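Local atomic coordinates of DUF3501 family protein (Burkholderia pseudomallei K96243, PDB entry 3FJV), a protein that is of unknown function but forms a two-chain assembly in which each subunit carries an antiparallel beta sheet flanked by helices. Residues 81-86 against 148-153; 119-124 against 156-161; 43-48 against 87-92; 111-116 against 127-132. All blocks are in the same frame, centred on the assembly; numbering follows the deposited sequence.

Interaction 1 of 4, residues 81-86 against 148-153; sequences VPDGSN and RFELGD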
# COMPACT_ATOMS: atom_id res chain seq x y z
N VAL A 81 -19.14 2.07 -3.24
CA VAL A 81 -20.57 2.37 -3.22
C VAL A 81 -21.43 1.10 -3.38
O VAL A 81 -21.36 0.42 -4.40
CB VAL A 81 -20.91 3.41 -4.29
CG1 VAL A 81 -22.40 3.72 -4.26
CG2 VAL A 81 -20.07 4.70 -4.04
N PRO A 82 -22.23 0.75 -2.36
CA PRO A 82 -23.14 -0.41 -2.54
C PRO A 82 -24.22 -0.16 -3.60
O PRO A 82 -24.60 0.97 -3.84
CB PRO A 82 -23.70 -0.66 -1.13
CG PRO A 82 -23.37 0.45 -0.35
CD PRO A 82 -22.41 1.36 -1.03
N ASP A 83 -24.63 -1.17 -4.32
CA ASP A 83 -25.43 -0.90 -5.49
C ASP A 83 -26.82 -1.46 -5.44
O ASP A 83 -27.55 -1.33 -6.43
CB ASP A 83 -24.74 -1.40 -6.75
CG ASP A 83 -24.44 -2.84 -6.70
OD1 ASP A 83 -25.05 -3.56 -5.85
OD2 ASP A 83 -23.57 -3.26 -7.49
N GLY A 84 -27.20 -2.09 -4.32
CA GLY A 84 -28.50 -2.75 -4.26
C GLY A 84 -28.42 -4.24 -3.90
O GLY A 84 -29.24 -4.73 -3.17
N SER A 85 -27.42 -4.93 -4.43
CA SER A 85 -27.27 -6.36 -4.24
C SER A 85 -25.92 -6.77 -3.68
O SER A 85 -25.62 -7.96 -3.60
CB SER A 85 -27.53 -7.07 -5.56
OG SER A 85 -28.94 -7.19 -5.78
N ASN A 86 -25.13 -5.79 -3.28
CA ASN A 86 -23.85 -6.09 -2.72
C ASN A 86 -23.44 -5.18 -1.58
O ASN A 86 -23.73 -3.97 -1.54
CB ASN A 86 -22.80 -6.04 -3.79
CG ASN A 86 -22.87 -4.78 -4.56
OD1 ASN A 86 -23.32 -3.75 -4.04
ND2 ASN A 86 -22.49 -4.85 -5.82
N ARG A 148 -16.12 -6.63 -2.43
CA ARG A 148 -17.53 -6.63 -2.81
C ARG A 148 -18.10 -8.01 -2.42
O ARG A 148 -17.53 -9.01 -2.75
CB ARG A 148 -17.63 -6.44 -4.33
CG ARG A 148 -18.96 -6.73 -4.98
CD ARG A 148 -19.01 -6.21 -6.42
NE ARG A 148 -18.34 -7.03 -7.44
CZ ARG A 148 -18.89 -8.10 -8.02
NH1 ARG A 148 -20.09 -8.54 -7.64
NH2 ARG A 148 -18.20 -8.78 -8.94
N PHE A 149 -19.23 -8.04 -1.72
CA PHE A 149 -19.90 -9.29 -1.40
C PHE A 149 -21.27 -9.26 -2.09
O PHE A 149 -22.11 -8.44 -1.74
CB PHE A 149 -20.13 -9.39 0.11
CG PHE A 149 -18.86 -9.50 0.93
CD1 PHE A 149 -18.28 -10.74 1.19
CD2 PHE A 149 -18.31 -8.36 1.53
CE1 PHE A 149 -17.13 -10.83 1.96
CE2 PHE A 149 -17.19 -8.46 2.33
CZ PHE A 149 -16.60 -9.70 2.53
N GLU A 150 -21.53 -10.18 -3.02
CA GLU A 150 -22.77 -10.15 -3.78
C GLU A 150 -23.80 -11.10 -3.13
O GLU A 150 -23.52 -12.27 -2.87
CB GLU A 150 -22.50 -10.45 -5.26
CG GLU A 150 -23.54 -9.83 -6.22
CD GLU A 150 -23.39 -8.33 -6.43
OE1 GLU A 150 -22.26 -7.76 -6.32
OE2 GLU A 150 -24.43 -7.69 -6.72
N LEU A 151 -24.97 -10.54 -2.79
CA LEU A 151 -26.01 -11.31 -2.10
C LEU A 151 -27.23 -11.54 -2.96
O LEU A 151 -27.75 -10.60 -3.59
CB LEU A 151 -26.44 -10.63 -0.80
CG LEU A 151 -25.62 -10.71 0.50
CD1 LEU A 151 -24.14 -10.37 0.37
CD2 LEU A 151 -26.30 -9.77 1.54
N GLY A 152 -27.69 -12.78 -2.98
CA GLY A 152 -28.90 -13.13 -3.73
C GLY A 152 -30.15 -12.85 -2.93
O GLY A 152 -30.12 -12.34 -1.81
N ASP A 153 -31.28 -13.17 -3.52
CA ASP A 153 -32.56 -12.78 -2.97
C ASP A 153 -32.84 -13.42 -1.64
O ASP A 153 -33.26 -12.72 -0.71
CB ASP A 153 -33.71 -13.08 -3.97
CG ASP A 153 -35.04 -12.55 -3.46
OD1 ASP A 153 -35.18 -11.33 -3.29
OD2 ASP A 153 -35.95 -13.37 -3.28

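Interaction 2 of 4, residues 119-124 against 156-161; sequences VDDEAP and KAKLKA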
# COMPACT_ATOMS: atom_id res chain seq x y z
N VAL A 119 -25.06 -15.55 5.50
CA VAL A 119 -26.35 -15.10 6.05
C VAL A 119 -27.09 -16.33 6.50
O VAL A 119 -27.41 -17.20 5.69
CB VAL A 119 -27.25 -14.39 5.02
CG1 VAL A 119 -28.58 -14.00 5.66
CG2 VAL A 119 -26.57 -13.20 4.43
N ASP A 120 -27.35 -16.45 7.80
CA ASP A 120 -28.09 -17.63 8.31
C ASP A 120 -27.49 -18.94 7.78
O ASP A 120 -26.29 -19.13 7.82
CB ASP A 120 -29.58 -17.49 7.89
CG ASP A 120 -30.55 -18.32 8.75
OD1 ASP A 120 -30.28 -18.51 9.96
OD2 ASP A 120 -31.58 -18.77 8.20
N ASP A 121 -28.30 -19.87 7.27
CA ASP A 121 -27.75 -21.14 6.74
C ASP A 121 -27.62 -21.14 5.23
O ASP A 121 -27.59 -22.18 4.61
CB ASP A 121 -28.60 -22.31 7.17
CG ASP A 121 -30.02 -22.21 6.67
OD1 ASP A 121 -30.43 -21.07 6.28
OD2 ASP A 121 -30.70 -23.25 6.67
N GLU A 122 -27.48 -19.97 4.61
CA GLU A 122 -27.37 -19.95 3.16
C GLU A 122 -25.91 -20.26 2.78
O GLU A 122 -25.05 -20.35 3.69
CB GLU A 122 -27.83 -18.56 2.67
CG GLU A 122 -29.27 -18.22 3.11
CD GLU A 122 -30.34 -19.03 2.38
OE1 GLU A 122 -30.12 -19.34 1.19
OE2 GLU A 122 -31.33 -19.43 3.01
N ALA A 123 -25.64 -20.45 1.49
CA ALA A 123 -24.27 -20.67 1.03
C ALA A 123 -23.39 -19.49 1.43
O ALA A 123 -23.82 -18.33 1.35
CB ALA A 123 -24.19 -20.87 -0.47
N PRO A 124 -22.14 -19.77 1.80
CA PRO A 124 -21.24 -18.64 2.09
C PRO A 124 -20.97 -17.81 0.84
O PRO A 124 -21.06 -18.34 -0.29
CB PRO A 124 -19.95 -19.29 2.56
CG PRO A 124 -20.12 -20.79 2.49
CD PRO A 124 -21.50 -21.10 1.97
N LYS A 156 -30.77 -11.68 0.97
CA LYS A 156 -31.29 -10.39 1.26
C LYS A 156 -32.54 -10.48 2.17
O LYS A 156 -32.69 -9.68 3.10
CB LYS A 156 -31.65 -9.63 -0.02
CG LYS A 156 -30.52 -9.10 -0.84
CD LYS A 156 -31.17 -8.23 -1.90
CE LYS A 156 -30.29 -7.85 -2.99
NZ LYS A 156 -31.11 -7.25 -4.09
N ALA A 157 -33.44 -11.40 1.86
CA ALA A 157 -34.67 -11.52 2.63
C ALA A 157 -34.30 -11.79 4.12
O ALA A 157 -34.84 -11.15 5.06
CB ALA A 157 -35.54 -12.65 2.08
N LYS A 158 -33.45 -12.78 4.31
CA LYS A 158 -33.13 -13.28 5.67
C LYS A 158 -32.41 -12.19 6.43
O LYS A 158 -32.77 -11.90 7.54
CB LYS A 158 -32.31 -14.59 5.63
CG LYS A 158 -33.16 -15.80 5.26
CD LYS A 158 -32.41 -17.06 5.33
CE LYS A 158 -33.30 -18.27 5.18
NZ LYS A 158 -32.34 -19.44 5.28
N LEU A 159 -31.45 -11.51 5.80
CA LEU A 159 -30.72 -10.45 6.46
C LEU A 159 -31.63 -9.29 6.92
O LEU A 159 -31.59 -8.85 8.10
CB LEU A 159 -29.62 -9.93 5.53
CG LEU A 159 -28.57 -9.07 6.16
CD1 LEU A 159 -27.85 -9.85 7.27
CD2 LEU A 159 -27.61 -8.53 5.09
N LYS A 160 -32.49 -8.83 6.02
CA LYS A 160 -33.47 -7.76 6.35
C LYS A 160 -34.42 -8.20 7.39
O LYS A 160 -34.89 -7.39 8.17
CB LYS A 160 -34.24 -7.32 5.11
CG LYS A 160 -33.35 -6.55 4.15
CD LYS A 160 -34.03 -6.30 2.80
CE LYS A 160 -33.27 -5.28 1.96
NZ LYS A 160 -33.25 -3.88 2.54
N ALA A 161 -34.70 -9.49 7.44
CA ALA A 161 -35.53 -10.05 8.46
C ALA A 161 -34.80 -10.23 9.82
O ALA A 161 -35.40 -10.73 10.73
CB ALA A 161 -36.12 -11.37 7.96

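Interaction 3 of 4, residues 43-48 against 87-92; sequences LLFEDE and LKATLQ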
# COMPACT_ATOMS: atom_id res chain seq x y z
N LEU A 43 -12.52 -4.95 8.85
CA LEU A 43 -13.38 -4.61 7.71
C LEU A 43 -14.26 -3.43 8.11
O LEU A 43 -14.83 -3.41 9.18
CB LEU A 43 -14.36 -5.75 7.34
CG LEU A 43 -14.02 -6.94 6.45
CD1 LEU A 43 -15.27 -7.77 6.29
CD2 LEU A 43 -13.53 -6.48 5.10
N LEU A 44 -14.38 -2.46 7.21
CA LEU A 44 -15.34 -1.38 7.34
C LEU A 44 -16.30 -1.51 6.21
O LEU A 44 -15.92 -1.35 5.04
CB LEU A 44 -14.70 -0.00 7.35
CG LEU A 44 -15.69 1.17 7.59
CD1 LEU A 44 -16.14 1.20 9.05
CD2 LEU A 44 -14.99 2.48 7.18
N PHE A 45 -17.57 -1.79 6.54
CA PHE A 45 -18.62 -1.80 5.54
C PHE A 45 -18.98 -0.37 5.17
O PHE A 45 -19.31 0.45 6.03
CB PHE A 45 -19.82 -2.60 6.02
CG PHE A 45 -19.56 -4.05 6.02
CD1 PHE A 45 -19.78 -4.78 4.85
CD2 PHE A 45 -18.99 -4.68 7.14
CE1 PHE A 45 -19.53 -6.15 4.80
CE2 PHE A 45 -18.71 -6.04 7.12
CZ PHE A 45 -18.95 -6.80 5.92
N GLU A 46 -18.86 -0.07 3.89
CA GLU A 46 -18.93 1.31 3.40
C GLU A 46 -20.35 1.74 3.03
O GLU A 46 -21.14 0.96 2.45
CB GLU A 46 -17.97 1.52 2.23
CG GLU A 46 -16.54 1.15 2.53
CD GLU A 46 -15.70 2.25 3.24
OE1 GLU A 46 -16.25 3.35 3.52
OE2 GLU A 46 -14.46 2.03 3.42
N ASP A 47 -20.69 2.98 3.37
CA ASP A 47 -21.98 3.57 2.99
C ASP A 47 -21.82 5.06 2.63
O ASP A 47 -20.69 5.54 2.49
CB ASP A 47 -23.04 3.32 4.10
CG ASP A 47 -22.69 4.01 5.44
OD1 ASP A 47 -21.85 4.96 5.42
OD2 ASP A 47 -23.25 3.63 6.51
N GLU A 48 -22.93 5.77 2.42
CA GLU A 48 -22.85 7.19 2.03
C GLU A 48 -22.00 8.01 3.03
O GLU A 48 -21.17 8.85 2.66
CB GLU A 48 -24.24 7.81 1.89
CG GLU A 48 -24.18 9.25 1.33
CD GLU A 48 -25.52 9.93 1.24
OE1 GLU A 48 -26.42 9.60 2.02
OE2 GLU A 48 -25.61 10.90 0.49
N LEU A 87 -22.79 -5.79 -0.63
CA LEU A 87 -22.17 -5.04 0.44
C LEU A 87 -20.72 -4.77 -0.02
O LEU A 87 -20.06 -5.63 -0.69
CB LEU A 87 -22.19 -5.87 1.69
CG LEU A 87 -23.57 -6.30 2.21
CD1 LEU A 87 -23.46 -7.22 3.46
CD2 LEU A 87 -24.39 -5.07 2.53
N LYS A 88 -20.23 -3.58 0.29
CA LYS A 88 -18.87 -3.14 -0.03
C LYS A 88 -18.12 -2.87 1.27
O LYS A 88 -18.69 -2.30 2.19
CB LYS A 88 -18.88 -1.88 -0.92
CG LYS A 88 -19.69 -1.94 -2.23
CD LYS A 88 -19.16 -2.89 -3.21
CE LYS A 88 -19.89 -2.79 -4.58
NZ LYS A 88 -19.62 -1.52 -5.29
N ALA A 89 -16.84 -3.27 1.34
CA ALA A 89 -16.00 -3.12 2.54
C ALA A 89 -14.53 -2.83 2.18
O ALA A 89 -14.02 -3.22 1.13
CB ALA A 89 -16.13 -4.34 3.50
N THR A 90 -13.91 -2.00 3.00
CA THR A 90 -12.48 -1.79 2.98
C THR A 90 -11.90 -2.75 4.03
O THR A 90 -12.30 -2.74 5.21
CB THR A 90 -12.11 -0.31 3.32
OG1 THR A 90 -12.67 0.55 2.31
CG2 THR A 90 -10.59 -0.16 3.36
N LEU A 91 -10.98 -3.59 3.57
CA LEU A 91 -10.25 -4.52 4.42
C LEU A 91 -8.87 -3.91 4.70
O LEU A 91 -8.15 -3.51 3.76
CB LEU A 91 -10.06 -5.88 3.76
CG LEU A 91 -9.22 -6.97 4.47
CD1 LEU A 91 -9.86 -7.57 5.70
CD2 LEU A 91 -8.92 -8.15 3.51
N GLN A 92 -8.50 -3.88 5.97
CA GLN A 92 -7.17 -3.41 6.36
C GLN A 92 -6.48 -4.50 7.14
O GLN A 92 -7.09 -5.14 7.98
CB GLN A 92 -7.23 -2.12 7.17
CG GLN A 92 -7.72 -0.93 6.32
CD GLN A 92 -7.36 0.41 6.92
OE1 GLN A 92 -6.16 0.74 7.06
NE2 GLN A 92 -8.38 1.22 7.23
O HOH W 1 -21.78 -1.86 1.95

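Interaction 4 of 4, residues 111-116 against 127-132; sequences IEDRVF and AIADED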
# COMPACT_ATOMS: atom_id res chain seq x y z
N ILE A 111 -5.21 -13.24 0.71
CA ILE A 111 -6.21 -13.26 1.81
C ILE A 111 -7.50 -12.50 1.48
O ILE A 111 -8.58 -12.89 1.92
CB ILE A 111 -5.61 -12.74 3.15
CG1 ILE A 111 -6.51 -13.15 4.31
CG2 ILE A 111 -5.34 -11.22 3.13
CD1 ILE A 111 -5.87 -12.99 5.69
N GLU A 112 -7.39 -11.43 0.71
CA GLU A 112 -8.57 -10.66 0.32
C GLU A 112 -9.63 -11.45 -0.45
O GLU A 112 -10.77 -11.03 -0.52
CB GLU A 112 -8.17 -9.42 -0.46
CG GLU A 112 -7.59 -9.66 -1.87
CD GLU A 112 -6.10 -10.06 -1.86
OE1 GLU A 112 -5.55 -10.35 -0.79
OE2 GLU A 112 -5.47 -10.08 -2.93
N ASP A 113 -9.23 -12.59 -1.04
CA ASP A 113 -10.12 -13.49 -1.77
C ASP A 113 -10.74 -14.57 -0.86
O ASP A 113 -11.59 -15.30 -1.32
CB ASP A 113 -9.33 -14.30 -2.83
CG ASP A 113 -8.55 -13.45 -3.77
OD1 ASP A 113 -9.05 -12.37 -4.13
OD2 ASP A 113 -7.47 -13.90 -4.22
N ARG A 114 -10.28 -14.68 0.39
CA ARG A 114 -10.63 -15.82 1.27
C ARG A 114 -11.50 -15.41 2.46
O ARG A 114 -11.85 -16.24 3.27
CB ARG A 114 -9.37 -16.50 1.78
CG ARG A 114 -8.38 -16.93 0.74
CD ARG A 114 -9.00 -17.64 -0.43
NE ARG A 114 -9.87 -18.76 -0.05
CZ ARG A 114 -10.51 -19.53 -0.92
NH1 ARG A 114 -10.35 -19.33 -2.21
NH2 ARG A 114 -11.30 -20.52 -0.51
N VAL A 115 -11.91 -14.15 2.49
CA VAL A 115 -12.85 -13.62 3.47
C VAL A 115 -14.24 -13.88 2.96
O VAL A 115 -14.57 -13.54 1.85
CB VAL A 115 -12.66 -12.09 3.71
CG1 VAL A 115 -13.87 -11.51 4.52
CG2 VAL A 115 -11.31 -11.83 4.41
N PHE A 116 -15.09 -14.47 3.78
CA PHE A 116 -16.46 -14.80 3.39
C PHE A 116 -17.50 -14.42 4.42
O PHE A 116 -17.22 -14.41 5.63
CB PHE A 116 -16.60 -16.29 3.09
CG PHE A 116 -16.38 -17.19 4.28
CD1 PHE A 116 -15.12 -17.57 4.63
CD2 PHE A 116 -17.45 -17.65 5.03
CE1 PHE A 116 -14.88 -18.39 5.69
CE2 PHE A 116 -17.22 -18.47 6.14
CZ PHE A 116 -15.92 -18.84 6.46
N ALA A 127 -15.71 -12.65 -0.79
CA ALA A 127 -15.45 -11.33 -1.31
C ALA A 127 -14.81 -11.43 -2.67
O ALA A 127 -14.02 -12.33 -2.93
CB ALA A 127 -14.53 -10.54 -0.35
N ILE A 128 -15.22 -10.53 -3.55
CA ILE A 128 -14.51 -10.29 -4.81
C ILE A 128 -13.74 -9.02 -4.58
O ILE A 128 -14.35 -7.97 -4.31
CB ILE A 128 -15.47 -10.11 -6.02
CG1 ILE A 128 -16.39 -11.33 -6.16
CG2 ILE A 128 -14.67 -9.90 -7.30
CD1 ILE A 128 -15.64 -12.62 -6.38
N ALA A 129 -12.41 -9.10 -4.67
CA ALA A 129 -11.50 -8.01 -4.28
C ALA A 129 -10.89 -7.23 -5.42
O ALA A 129 -10.52 -7.80 -6.45
CB ALA A 129 -10.37 -8.58 -3.40
N ASP A 130 -10.77 -5.92 -5.23
CA ASP A 130 -9.84 -5.08 -6.00
C ASP A 130 -10.12 -5.09 -7.51
O ASP A 130 -9.19 -5.00 -8.32
CB ASP A 130 -8.36 -5.47 -5.69
CG ASP A 130 -8.05 -5.48 -4.19
OD1 ASP A 130 -8.52 -4.54 -3.47
OD2 ASP A 130 -7.33 -6.42 -3.76
N GLU A 131 -11.40 -5.08 -7.88
CA GLU A 131 -11.77 -5.12 -9.29
C GLU A 131 -11.40 -3.81 -10.00
O GLU A 131 -11.30 -3.76 -11.20
CB GLU A 131 -13.25 -5.38 -9.43
CG GLU A 131 -13.62 -6.82 -9.12
CD GLU A 131 -15.11 -6.97 -8.98
OE1 GLU A 131 -15.69 -6.42 -7.99
OE2 GLU A 131 -15.69 -7.63 -9.89
N ASP A 132 -11.22 -2.76 -9.22
CA ASP A 132 -10.78 -1.48 -9.76
C ASP A 132 -9.31 -1.42 -10.11
O ASP A 132 -8.84 -0.41 -10.66
CB ASP A 132 -11.14 -0.37 -8.79
CG ASP A 132 -10.50 -0.55 -7.45
OD1 ASP A 132 -10.50 -1.67 -6.90
OD2 ASP A 132 -9.98 0.43 -6.92
O HOH W 2 -6.34 -8.44 -5.34
O HOH W 3 -11.32 -11.57 -5.32

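Interaction 1 of 4, residues 81-86 against 148-153
Asn86 and Glu150 stand side by side as an antiparallel non-hydrogen-bonded pair, CA atoms 4.3 Å apart, their side chains on the same face of the sheet. Asn86 holds CG in the crowded position between backbone N and carbonyl carbon (chi1 51°), while Glu150 sets CG anti to its backbone N and then bends at chi2 (75°), bringing the carboxylate alongside the Asn86 amide. Asn86 ND2 donates to the syn lone pair of Glu150 OE1 at 3.0 Å, with OE1 close to the amide plane although the amide and carboxylate planes stand 81° apart. Arg148, bent at chi3, brings NH1 to the same OE1 at 2.7 Å from above the carboxylate plane, so OE1 is gripped by two donors, a hydrogen bond from Asn86 ND2 and a salt bridge from Arg148 NH1. The guanidinium has a second acid partner, Glu131, at NE. Beyond this pair the backbone closes the contact: Leu151 N meets Ser85 O at 2.8 Å, almost straight along the C=O axis. Ser85 OG instead bonds to Lys156 NZ. Asp83 OD1 accepts from Ser85 N at 3.1 Å. The arrangement is an Asx turn leading into strand 86-93, whose first residue pairs antiparallel with the end of strand 144-150.

Interaction 2 of 4, residues 119-124 against 156-161
The chain at 119-122 folds into a type II' beta turn, closed by Glu122 N to Val119 O at 3.0 Å, and this turn faces helix 153-160, with the CA atoms of Val119 and Leu159 6.4 Å apart. Lys158 carries the contact. Its CG lies anti to the carbonyl carbon (chi1 -75°) and the rest of the chain is fully extended, so the ammonium group is carried from the helix to the turn. There NZ meets three acids on consecutive residues. Glu122, bent at chi2 (-72°), offers the anti lone pair of OE2 at a very short 2.5 Å from Lys158 NZ. Asp121 swings CG into the crowded position between N and carbonyl carbon, which brings OD1 to 2.7 Å from Lys158 NZ as a salt bridge. Asp120 turns CG anti to its backbone N, and its OD2 accepts through the anti lone pair at 3.1 Å from NZ of Lys158. Both aspartates cross the lysine chain at about a right angle, whereas Glu122 crosses it obliquely. Nearer the helix the contact is apolar: Val119 CG1, anti to its backbone N, rests 3.8 Å from Lys158 CB and 4.2 Å from Leu159 CB. Leu165 of the adjoining strand touches both Val119 and Leu159. Three carboxylates around a single ammonium leave an excess of negative charge, which would be expected to favour the protonated lysine and to tie the turn to the helix electrostatically.

Interaction 3 of 4, residues 43-48 against 87-92
Strands 41-45 and 86-93 run antiparallel here, their short axes 4.5 Å apart and 153° between directions. Leu44 and Thr90 form the hydrogen-bonded pair, with Leu44 N to Thr90 O and Thr90 N to Leu44 O both 2.9 Å; Leu43 with Leu91 and Phe45 with Ala89 are the non-hydrogen-bonded pairs on either side. The tight part is the face bearing Leu43, Phe45, Ala89 and Leu91. Ala89 CB lies over one face of the Phe45 ring, 4.1 Å from its centroid and offset toward the rim, a CH-pi contact, while Leu87 CB comes to the ring edge. The same methyl is also touched by Leu43 CD2, 3.7 Å from Ala89 CB, which reaches Leu91 CB as well. Leu189 of helix 183-190 packs on both Phe45 and Leu87.

On the face of Leu44 and Thr90 a polar link joins the Thr90 hydroxyl to Glu46, which bends at chi2 (-84°) so that the anti lone pair of OE2 accepts a hydrogen bond from Thr90 OG1 at 2.6 Å; Thr50 bonds to its OE1. Glu46 N bonds directly to Lys88 O at 2.8 Å, from above the carbonyl plane, and the return link runs through a water accepting from Lys88 N at 2.8 Å and meeting Glu46 O. This is antiparallel pairing within an eight-stranded sheet, with one direct and one water-mediated link at Glu46 and Lys88.

Interaction 4 of 4, residues 111-116 against 127-132
Glu112 places CG in the crowded position between its backbone N and carbonyl carbon (chi1 69°) and bends at chi2 (-81°), laying its methylene against Ala129 while its carboxylate turns toward Asp130. Asp113 sets CG anti to the carbonyl carbon (chi1 -55°), so that although its CB leaves pointing away, the carboxylate returns toward the same alanine. These residues belong to the beta hairpin of strands 115-119 and 125-129, at the end where a 3-10 segment, 111-113, enters the first strand. The direct backbone link is Ala127 N to Val115 O, 3.0 Å and nearly along the C=O axis. Farther on, contact is made by side chains and waters beside the 3-10 segment. Ala129 CB presses on Glu112 CG at 3.4 Å, and Ala127 CB covers Glu112 O, a buried carbonyl with no partner in the model. Leu147 of strand 144-150 touches both alanines.

The acids meet through water rather than directly. Glu112 OE2 and Asp130 OD2 are 4.2 Å apart, with carboxylate planes turned 45° from each other, and one water lies within bonding distance of both oxygens and could lessen the repulsion of like charges. Asp130 has stronger partners in His145, at OD2, and in Arg102 of the second subunit, which forms a salt bridge with OD1. On the side of Ala129 that faces 111-116, a second water accepts from its backbone N at 2.8 Å and donates to Asp113 OD1 at 2.7 Å.

Overall arrangement
Interactions 1, 3 and 4 share one antiparallel sheet, in which strand 144-150 lies between 86-93 and 125-129. Their centres are 12 to 14 Å apart, and interaction 3 sits about 2 Å from the centre of the chain. Interaction 2 lies at the periphery, about 20 Å from that centre, where helix 153-160 follows strand 144-150; Lys156 links it to Ser85 of interaction 1. Along the chain interaction 3 closes before interactions 2 and 4 open, interaction 4 is nested within interaction 1, and interaction 2 crosses both 1 and 4. Interactions 1, 3 and 4 bring distant sequence into one sheet, interaction 2 ties turn 119-122 to helix 153-160, and 3 and 4 also touch the second subunit.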